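Glycerophosphodiester phosphodiesterase (Thermotoga maritima, PDB 1O1Z) belongs to the glycerophosphoryl diester phosphodiesterase family, whose members are built on a TIM-barrel fold. Local coordinates at residues D71-I74 against R75-T78; D137-D140 against E141-G145; S159-N162 against F163-V167; L184-A187 against V188-R192. All coordinates share one frame; numbering follows the deposited sequence. Where two conformers were deposited one is given.

Interaction 1 (D71-I74 against R75-T78); sequences DVKI and RDAT
K73 and D76 meet across a single 3-10 turn. The backbone oxygen of K73 accepts the N-H of D76 at 3.0 Å. One residue on, A77 N repeats the pattern to I74 O, but weakly, at 3.3 Å. K73 N donates a hydrogen bond to a water 2.8 Å away; the same water donates to D76 OD2 at 2.7 Å, so it bridges the strand end to the acidic side chain. D76 holds CG beside its own backbone N (chi1 -77°), which lays the carboxylate alongside the K73 chain, where OD2 comes 3.7 Å from K73 CB. The two cationic ends, K73 NZ and R75 NH1, are 4.3 Å apart because both serve one carboxylate, that of E62, each taking a different oxygen; R75 NH2 adds a salt bridge to E112. V72 CG1 touches A77 CB at 4.2 Å, and L82 of helix 79-85 packs on both I74 and A77. T78 then occupies the N-cap of that helix, its hydroxyl capping a backbone N and its own N bonded to E81 OE1, consistent with a capping box. A 3-10 turn thus carries strand 70-73 of a small two-stranded antiparallel sheet into a capped helix, within the excursion between barrel strands 43-50 and 105-110.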
loop_
_atom_site.group_PDB
_atom_site.type_symbol
_atom_site.label_atom_id
_atom_site.label_comp_id
_atom_site.label_asym_id
_atom_site.label_seq_id
_atom_site.Cartn_x
_atom_site.Cartn_y
_atom_site.Cartn_z
ATOM N N ASP A 71 -0.091 24.668 -6.227
ATOM C CA ASP A 71 1.150 24.301 -6.888
ATOM C C ASP A 71 2.278 24.392 -5.862
ATOM O O ASP A 71 3.135 25.263 -5.922
ATOM C CB ASP A 71 1.410 25.221 -8.101
ATOM C CG ASP A 71 2.505 24.698 -9.009
ATOM O OD1 ASP A 71 2.895 23.519 -8.882
ATOM O OD2 ASP A 71 3.037 25.400 -9.894
ATOM N N VAL A 72 2.214 23.484 -4.900
ATOM C CA VAL A 72 3.154 23.403 -3.795
ATOM C C VAL A 72 3.613 21.964 -3.668
ATOM O O VAL A 72 2.787 21.060 -3.505
ATOM C CB VAL A 72 2.498 23.823 -2.459
ATOM C CG1 VAL A 72 3.477 23.645 -1.298
ATOM C CG2 VAL A 72 1.996 25.278 -2.528
ATOM N N LYS A 73 4.922 21.748 -3.713
ATOM C CA LYS A 73 5.469 20.421 -3.502
ATOM C C LYS A 73 5.570 20.093 -2.018
ATOM O O LYS A 73 5.953 20.921 -1.211
ATOM C CB LYS A 73 6.859 20.268 -4.126
ATOM C CG LYS A 73 6.872 20.293 -5.630
ATOM C CD LYS A 73 8.294 20.198 -6.129
ATOM C CE LYS A 73 8.358 20.207 -7.641
ATOM N NZ LYS A 73 7.883 18.918 -8.199
ATOM N N ILE A 74 5.283 18.853 -1.681
ATOM C CA ILE A 74 5.385 18.363 -0.308
ATOM C C ILE A 74 6.775 18.659 0.271
ATOM O O ILE A 74 6.912 19.097 1.423
ATOM C CB ILE A 74 5.065 16.840 -0.248
ATOM C CG1 ILE A 74 3.642 16.514 -0.752
ATOM C CG2 ILE A 74 5.295 16.269 1.144
ATOM C CD1 ILE A 74 2.562 17.207 -0.039
ATOM N N ARG A 75 7.830 18.426 -0.515
ATOM C CA ARG A 75 9.183 18.572 0.015
ATOM C C ARG A 75 9.635 20.028 0.142
ATOM O O ARG A 75 10.718 20.284 0.676
ATOM C CB ARG A 75 10.193 17.774 -0.800
ATOM C CG ARG A 75 10.440 18.255 -2.213
ATOM C CD ARG A 75 11.456 17.374 -2.961
ATOM N NE ARG A 75 10.866 16.070 -3.209
ATOM C CZ ARG A 75 10.169 15.728 -4.302
ATOM N NH1 ARG A 75 9.998 16.579 -5.297
ATOM N NH2 ARG A 75 9.626 14.510 -4.380
ATOM N N ASP A 76 8.819 20.955 -0.345
ATOM C CA ASP A 76 9.122 22.373 -0.332
ATOM C C ASP A 76 8.457 23.071 0.864
ATOM O O ASP A 76 8.690 24.263 1.074
ATOM C CB ASP A 76 8.636 23.022 -1.630
ATOM C CG ASP A 76 9.542 22.752 -2.831
ATOM O OD1 ASP A 76 10.647 22.197 -2.685
ATOM O OD2 ASP A 76 9.208 23.106 -3.975
ATOM N N ALA A 77 7.624 22.351 1.603
ATOM C CA ALA A 77 6.888 22.921 2.731
ATOM C C ALA A 77 7.114 22.079 3.974
ATOM O O ALA A 77 7.240 20.853 3.901
ATOM C CB ALA A 77 5.417 22.984 2.413
ATOM N N THR A 78 7.128 22.729 5.142
ATOM C CA THR A 78 7.159 21.997 6.397
ATOM C C THR A 78 5.804 21.334 6.680
ATOM O O THR A 78 4.765 21.698 6.103
ATOM C CB THR A 78 7.491 22.929 7.575
ATOM O OG1 THR A 78 6.424 23.886 7.721
ATOM C CG2 THR A 78 8.772 23.727 7.317
HETATM O O HOH W 1 6.629 23.952 -4.233
#

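Interaction 2 (D137-D140 against E141-G145); sequences DLLD and EKFKG
L139 and F143 pack against each other at the C-terminal end of helix 136-142, the helix of a beta-alpha-beta unit in the TIM barrel. The tight part lies on the buried side. L139 CD2 sits over one face of the F143 ring as a CH-pi contact, 4.2 Å from the centroid and 23° off the normal, displaced toward the rim. With CG beside its backbone N (chi1 -73°), the F143 side chain turns back over the preceding turn of helix, and L138 O lies at the ring edge, in its plane, while L138 CG meets CE1 at 4.1 Å. That carbonyl oxygen is chiefly engaged by K142 N at 2.9 Å. Beyond the segments A116 and L120 of helix 116-123 also press on F143, and the F131 ring meets it at an angle.

The other side is looser and polar. The extended E141 chain runs back along the helix over D137 O, bringing two like charges, D137 OD2 and E141 OE2, to 4.4 Å. Their second oxygens have cationic partners, R166 for D137 and R113 for E141, which probably offset the repulsion. K144, just past the helix, folds its chain over D140 O, with CG 3.4 Å away, and sends NZ to E170. Between the two facing acids one water donates to both, 3.0 Å from D137 OD2 and 2.7 Å from E141 OE2.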
loop_
_atom_site.group_PDB
_atom_site.type_symbol
_atom_site.label_atom_id
_atom_site.label_comp_id
_atom_site.label_asym_id
_atom_site.label_seq_id
_atom_site.Cartn_x
_atom_site.Cartn_y
_atom_site.Cartn_z
ATOM N N ASP A 137 14.811 -2.652 -5.639
ATOM C CA ASP A 137 16.156 -2.631 -5.055
ATOM C C ASP A 137 16.135 -1.968 -3.687
ATOM O O ASP A 137 16.851 -2.383 -2.787
ATOM C CB ASP A 137 17.164 -1.907 -5.918
ATOM C CG ASP A 137 17.452 -2.579 -7.242
ATOM O OD1 ASP A 137 17.007 -3.725 -7.511
ATOM O OD2 ASP A 137 18.184 -1.993 -8.083
ATOM N N LEU A 138 15.365 -0.905 -3.528
ATOM C CA LEU A 138 15.279 -0.207 -2.244
ATOM C C LEU A 138 14.833 -1.170 -1.152
ATOM O O LEU A 138 15.405 -1.203 -0.058
ATOM C CB LEU A 138 14.320 0.972 -2.339
ATOM C CG LEU A 138 13.931 1.626 -1.011
ATOM C CD1 LEU A 138 15.152 2.250 -0.375
ATOM C CD2 LEU A 138 12.817 2.630 -1.248
ATOM N N LEU A 139 13.816 -1.963 -1.469
ATOM C CA LEU A 139 13.278 -2.905 -0.476
ATOM C C LEU A 139 14.340 -3.936 -0.131
ATOM O O LEU A 139 14.591 -4.220 1.044
ATOM C CB LEU A 139 12.009 -3.578 -0.997
ATOM C CG LEU A 139 10.850 -2.600 -1.237
ATOM C CD1 LEU A 139 9.702 -3.315 -1.961
ATOM C CD2 LEU A 139 10.380 -1.969 0.056
ATOM N N ASP A 140 14.965 -4.508 -1.152
ATOM C CA ASP A 140 15.970 -5.549 -0.913
ATOM C C ASP A 140 17.189 -5.031 -0.157
ATOM O O ASP A 140 17.822 -5.797 0.582
ATOM C CB ASP A 140 16.442 -6.180 -2.200
ATOM C CG ASP A 140 15.366 -6.935 -2.943
ATOM O OD1 ASP A 140 14.381 -7.397 -2.342
ATOM O OD2 ASP A 140 15.526 -7.186 -4.157
ATOM N N GLU A 141 17.554 -3.760 -0.371
ATOM C CA GLU A 141 18.719 -3.184 0.268
ATOM C C GLU A 141 18.479 -2.698 1.687
ATOM O O GLU A 141 19.366 -2.818 2.544
ATOM C CB GLU A 141 19.248 -2.032 -0.596
ATOM C CG GLU A 141 19.807 -2.493 -1.920
ATOM C CD GLU A 141 19.986 -1.380 -2.942
ATOM O OE1 GLU A 141 19.905 -0.191 -2.546
ATOM O OE2 GLU A 141 20.216 -1.688 -4.139
ATOM N N LYS A 142 17.319 -2.111 1.937
ATOM C CA LYS A 142 17.087 -1.392 3.201
ATOM C C LYS A 142 16.018 -1.991 4.087
ATOM O O LYS A 142 15.943 -1.633 5.276
ATOM C CB LYS A 142 16.736 0.076 2.933
ATOM C CG LYS A 142 17.904 0.871 2.394
ATOM C CD LYS A 142 17.627 2.372 2.343
ATOM C CE LYS A 142 17.755 3.030 3.685
ATOM N NZ LYS A 142 19.176 3.395 3.986
ATOM N N PHE A 143 15.193 -2.895 3.558
ATOM C CA PHE A 143 14.023 -3.393 4.307
ATOM C C PHE A 143 14.147 -4.851 4.734
ATOM O O PHE A 143 13.177 -5.458 5.163
ATOM C CB PHE A 143 12.751 -3.103 3.512
ATOM C CG PHE A 143 12.366 -1.641 3.511
ATOM C CD1 PHE A 143 13.017 -0.734 2.690
ATOM C CD2 PHE A 143 11.390 -1.167 4.372
ATOM C CE1 PHE A 143 12.691 0.605 2.726
ATOM C CE2 PHE A 143 11.066 0.185 4.413
ATOM C CZ PHE A 143 11.698 1.069 3.572
ATOM N N LYS A 144 15.345 -5.422 4.648
ATOM C CA LYS A 144 15.519 -6.754 5.191
ATOM C C LYS A 144 15.168 -6.758 6.668
ATOM O O LYS A 144 15.444 -5.804 7.387
ATOM C CB LYS A 144 16.921 -7.287 4.976
ATOM C CG LYS A 144 17.333 -7.526 3.526
ATOM C CD LYS A 144 16.358 -8.458 2.842
ATOM C CE LYS A 144 16.839 -9.014 1.541
ATOM N NZ LYS A 144 15.784 -9.951 1.076
ATOM N N GLY A 145 14.562 -7.851 7.105
ATOM C CA GLY A 145 14.091 -7.937 8.480
ATOM C C GLY A 145 12.771 -7.250 8.789
ATOM O O GLY A 145 12.369 -7.131 9.953
HETATM O O HOH W 2 20.440 -0.702 -6.613
#

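Interaction 3 (S159-N162 against F163-V167); sequences SIEN and FVERV
E165 lies back over the turn that precedes it and meets E161 and N162 with every part of its chain. CB rests near two carbonyl oxygens, N162 O and E161 O. CG, beside the backbone N (chi1 -70°), comes closer to E161 O, at 3.2 Å, the same oxygen that accepts E165 N at 3.1 Å. CD follows over that carbonyl, and the chain then stays extended, so the carboxylate ends between two neighbours. OE1 approaches N162 OD1 as modelled, at 3.5 Å, two acceptors with their planes 49° apart. OE2 touches E161 CG at 3.8 Å and stands 4.2 Å from E161 OE2, the two carboxylates turned 67° against each other.

These residues form the first turns of helix 160-170, opened by S159 at the N-cap, whose OG accepts N162 N at 3.0 Å. Elsewhere round the helix the character changes: I160 CG2 and V164 CG2 come within 4.3 Å of each other and turn to helix 185-196, F163 packs on L136, and R166 reaches D137 and D140 of helix 136-142. The acidic group belongs to the exposed side of a barrel helix. With no cation bridging E161 and E165 within this contact, their mutual repulsion would tend to raise the pKa of the two acids, and the nearby helix N terminus to lower it, so that the net shift is probably small.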
loop_
_atom_site.group_PDB
_atom_site.type_symbol
_atom_site.label_atom_id
_atom_site.label_comp_id
_atom_site.label_asym_id
_atom_site.label_seq_id
_atom_site.Cartn_x
_atom_site.Cartn_y
_atom_site.Cartn_z
ATOM N N SER A 159 12.368 -9.307 -16.816
ATOM C CA SER A 159 11.719 -10.457 -17.455
ATOM C C SER A 159 11.038 -11.295 -16.381
ATOM O O SER A 159 11.429 -11.213 -15.210
ATOM C CB SER A 159 12.757 -11.275 -18.145
ATOM O OG SER A 159 13.606 -11.952 -17.245
ATOM N N ILE A 160 10.039 -12.100 -16.761
ATOM C CA ILE A 160 9.427 -13.040 -15.820
ATOM C C ILE A 160 10.482 -13.935 -15.192
ATOM O O ILE A 160 10.467 -14.139 -13.979
ATOM C CB ILE A 160 8.286 -13.870 -16.479
ATOM C CG1 ILE A 160 7.127 -12.953 -16.849
ATOM C CG2 ILE A 160 7.825 -15.005 -15.553
ATOM C CD1 ILE A 160 5.877 -13.681 -17.319
ATOM N N GLU A 161 11.432 -14.432 -15.975
ATOM C CA GLU A 161 12.450 -15.305 -15.430
ATOM C C GLU A 161 13.286 -14.614 -14.362
ATOM O O GLU A 161 13.576 -15.197 -13.323
ATOM C CB GLU A 161 13.357 -15.845 -16.548
ATOM C CG GLU A 161 14.297 -16.927 -16.077
ATOM C CD GLU A 161 14.822 -17.814 -17.202
ATOM O OE1 GLU A 161 14.565 -17.516 -18.382
ATOM O OE2 GLU A 161 15.495 -18.803 -16.888
ATOM N N ASN A 162 13.664 -13.364 -14.614
ATOM C CA ASN A 162 14.456 -12.614 -13.659
ATOM C C ASN A 162 13.646 -12.317 -12.408
ATOM O O ASN A 162 14.180 -12.312 -11.309
ATOM C CB ASN A 162 14.954 -11.315 -14.290
ATOM C CG ASN A 162 16.085 -11.547 -15.318
ATOM O OD1 ASN A 162 16.750 -12.591 -15.335
ATOM N ND2 ASN A 162 16.297 -10.557 -16.174
ATOM N N PHE A 163 12.351 -12.073 -12.572
ATOM C CA PHE A 163 11.499 -11.811 -11.429
ATOM C C PHE A 163 11.379 -13.041 -10.545
ATOM O O PHE A 163 11.462 -12.947 -9.331
ATOM C CB PHE A 163 10.146 -11.322 -11.863
ATOM C CG PHE A 163 9.352 -10.765 -10.736
ATOM C CD1 PHE A 163 9.840 -9.707 -9.969
ATOM C CD2 PHE A 163 8.155 -11.305 -10.427
ATOM C CE1 PHE A 163 9.096 -9.215 -8.912
ATOM C CE2 PHE A 163 7.401 -10.807 -9.369
ATOM C CZ PHE A 163 7.881 -9.791 -8.619
ATOM N N VAL A 164 11.186 -14.207 -11.158
ATOM C CA VAL A 164 11.143 -15.443 -10.387
ATOM C C VAL A 164 12.442 -15.653 -9.610
ATOM O O VAL A 164 12.424 -16.012 -8.442
ATOM C CB VAL A 164 10.835 -16.646 -11.304
ATOM C CG1 VAL A 164 11.013 -17.975 -10.564
ATOM C CG2 VAL A 164 9.430 -16.511 -11.906
ATOM N N GLU A 165 13.585 -15.383 -10.249
ATOM C CA GLU A 165 14.886 -15.514 -9.609
ATOM C C GLU A 165 14.979 -14.568 -8.400
ATOM O O GLU A 165 15.436 -14.946 -7.343
ATOM C CB GLU A 165 15.999 -15.208 -10.612
ATOM C CG GLU A 165 16.185 -16.252 -11.699
ATOM C CD GLU A 165 17.135 -15.805 -12.814
ATOM O OE1 GLU A 165 17.683 -14.678 -12.745
ATOM O OE2 GLU A 165 17.333 -16.593 -13.766
ATOM N N ARG A 166 14.506 -13.334 -8.576
ATOM C CA ARG A 166 14.560 -12.340 -7.514
ATOM C C ARG A 166 13.721 -12.732 -6.311
ATOM O O ARG A 166 14.134 -12.612 -5.182
ATOM C CB ARG A 166 14.068 -11.010 -8.051
ATOM C CG ARG A 166 14.256 -9.879 -7.102
ATOM C CD ARG A 166 13.777 -8.565 -7.700
ATOM N NE ARG A 166 14.395 -7.530 -6.935
ATOM C CZ ARG A 166 15.108 -6.515 -7.393
ATOM N NH1 ARG A 166 15.297 -6.215 -8.692
ATOM N NH2 ARG A 166 15.623 -5.753 -6.496
ATOM N N VAL A 167 12.509 -13.187 -6.574
ATOM C CA VAL A 167 11.589 -13.548 -5.508
ATOM C C VAL A 167 12.149 -14.748 -4.727
ATOM O O VAL A 167 12.095 -14.765 -3.501
ATOM C CB VAL A 167 10.184 -13.829 -6.072
ATOM C CG1 VAL A 167 9.258 -14.397 -4.999
ATOM C CG2 VAL A 167 9.600 -12.560 -6.622
#

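Interaction 4 (L184-A187 against V188-R192); sequences LEYA and VEVLR
Y186 and V190 make the main apolar contact, one turn apart. V190 CG2 lies over a face of the tyrosine ring, 3.9 Å from its centroid and 16° off the normal, a CH-pi contact offset toward the rim with CZ the nearest ring atom at 3.8 Å. The ring reaches this methyl because its CG is anti to the backbone N (chi1 -174°), which swings it along the helix toward the following turn. I160 of helix 160-170 packs on both residues.

Four backbone hydrogen bonds of the alpha-helical kind join the two segments: V188 N to L184 O, E189 N to E185 O, V190 N to Y186 O and L191 N to A187 O, all near 3.0 Å. L184 holds the N-cap position. This is the opening of helix 185-196, the crossover of a beta-alpha-beta unit between barrel strands 174-178 and 200-204.

Polar contacts lie at the ring's rim. E189 OE1 is at the edge of the Y186 ring, in its plane and 3.6 Å from CD1, with the carboxylate turned 85° to the ring. E189 OE1 also accepts a hydrogen bond from a water at 2.8 Å, which also donates, weakly, to E185 O at 3.4 Å.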
loop_
_atom_site.group_PDB
_atom_site.type_symbol
_atom_site.label_atom_id
_atom_site.label_comp_id
_atom_site.label_asym_id
_atom_site.label_seq_id
_atom_site.Cartn_x
_atom_site.Cartn_y
_atom_site.Cartn_z
ATOM N N LEU A 184 -3.471 -13.589 -17.914
ATOM C CA LEU A 184 -2.513 -14.472 -18.608
ATOM C C LEU A 184 -2.313 -15.746 -17.799
ATOM O O LEU A 184 -1.949 -15.688 -16.629
ATOM C CB LEU A 184 -1.166 -13.767 -18.776
ATOM C CG LEU A 184 -1.136 -12.604 -19.778
ATOM C CD1 LEU A 184 0.237 -11.903 -19.760
ATOM C CD2 LEU A 184 -1.482 -13.066 -21.171
ATOM N N GLU A 185 -2.537 -16.891 -18.436
ATOM C CA GLU A 185 -2.453 -18.170 -17.743
ATOM C C GLU A 185 -1.055 -18.442 -17.185
ATOM O O GLU A 185 -0.931 -19.002 -16.101
ATOM C CB GLU A 185 -2.947 -19.330 -18.620
ATOM C CG GLU A 185 -4.459 -19.335 -18.867
ATOM C CD GLU A 185 -5.013 -20.728 -19.137
ATOM O OE1 GLU A 185 -4.866 -21.229 -20.270
ATOM O OE2 GLU A 185 -5.610 -21.322 -18.212
ATOM N N TYR A 186 0.007 -18.044 -17.892
ATOM C CA TYR A 186 1.354 -18.294 -17.345
ATOM C C TYR A 186 1.627 -17.433 -16.109
ATOM O O TYR A 186 2.232 -17.879 -15.129
ATOM C CB TYR A 186 2.455 -18.179 -18.417
ATOM C CG TYR A 186 3.819 -18.576 -17.887
ATOM C CD1 TYR A 186 4.031 -19.849 -17.327
ATOM C CD2 TYR A 186 4.891 -17.700 -17.933
ATOM C CE1 TYR A 186 5.264 -20.212 -16.815
ATOM C CE2 TYR A 186 6.134 -18.070 -17.423
ATOM C CZ TYR A 186 6.310 -19.330 -16.877
ATOM O OH TYR A 186 7.550 -19.689 -16.372
ATOM N N ALA A 187 1.165 -16.185 -16.120
ATOM C CA ALA A 187 1.258 -15.356 -14.931
ATOM C C ALA A 187 0.538 -15.983 -13.750
ATOM O O ALA A 187 1.061 -16.003 -12.652
ATOM C CB ALA A 187 0.711 -13.969 -15.200
ATOM N N VAL A 188 -0.670 -16.501 -13.985
ATOM C CA VAL A 188 -1.416 -17.201 -12.947
ATOM C C VAL A 188 -0.587 -18.356 -12.375
ATOM O O VAL A 188 -0.483 -18.507 -11.158
ATOM C CB VAL A 188 -2.748 -17.746 -13.488
ATOM C CG1 VAL A 188 -3.433 -18.666 -12.455
ATOM C CG2 VAL A 188 -3.681 -16.615 -13.905
ATOM N N GLU A 189 0.051 -19.120 -13.261
ATOM C CA GLU A 189 0.877 -20.237 -12.839
ATOM C C GLU A 189 2.058 -19.796 -11.979
ATOM O O GLU A 189 2.369 -20.400 -10.953
ATOM C CB GLU A 189 1.401 -20.986 -14.055
ATOM C CG GLU A 189 2.219 -22.210 -13.688
ATOM C CD GLU A 189 2.658 -23.033 -14.874
ATOM O OE1 GLU A 189 2.307 -22.691 -16.023
ATOM O OE2 GLU A 189 3.358 -24.048 -14.631
ATOM N N VAL A 190 2.737 -18.735 -12.406
ATOM C CA VAL A 190 3.859 -18.191 -11.659
ATOM C C VAL A 190 3.423 -17.741 -10.257
ATOM O O VAL A 190 4.062 -18.047 -9.269
ATOM C CB VAL A 190 4.511 -17.024 -12.448
ATOM C CG1 VAL A 190 5.543 -16.273 -11.579
ATOM C CG2 VAL A 190 5.153 -17.531 -13.728
ATOM N N LEU A 191 2.308 -17.036 -10.177
ATOM C CA LEU A 191 1.837 -16.552 -8.891
ATOM C C LEU A 191 1.435 -17.713 -7.987
ATOM O O LEU A 191 1.674 -17.678 -6.780
ATOM C CB LEU A 191 0.673 -15.575 -9.078
ATOM C CG LEU A 191 1.116 -14.281 -9.782
ATOM C CD1 LEU A 191 -0.115 -13.460 -10.161
ATOM C CD2 LEU A 191 2.083 -13.487 -8.915
ATOM N N ARG A 192 0.834 -18.752 -8.558
ATOM C CA ARG A 192 0.513 -19.942 -7.763
ATOM C C ARG A 192 1.765 -20.560 -7.166
ATOM O O ARG A 192 1.742 -21.048 -6.044
ATOM C CB ARG A 192 -0.228 -20.987 -8.594
ATOM C CG ARG A 192 -1.640 -20.633 -8.905
ATOM C CD ARG A 192 -2.287 -21.622 -9.830
ATOM N NE ARG A 192 -3.686 -21.315 -10.033
ATOM C CZ ARG A 192 -4.451 -21.958 -10.896
ATOM N NH1 ARG A 192 -3.941 -22.951 -11.629
ATOM N NH2 ARG A 192 -5.726 -21.615 -11.018
HETATM O O HOH W 3 -0.121 -22.046 -17.262
#

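Overall arrangement
All four contacts are local, each within one unbroken run of chain, so none closes a long loop and none nests in or crosses another; they follow in series. Interaction 1 comes first, in the excursion after barrel strand 43-50, and touches none of the rest; its centre is about 42 Å from that of interaction 4, beyond the chain's middle. The other three sit on successive helices of the barrel. Interactions 2 and 3 are joined by salt bridges, R166 NH2 lying 2.7 Å from both D137 OD1 and D140 OD2. Interactions 3 and 4 meet through apolar packing, V164 CG2 to V190 CG1 at 3.9 Å, so helices 136-142, 160-170 and 185-196 are linked side by side.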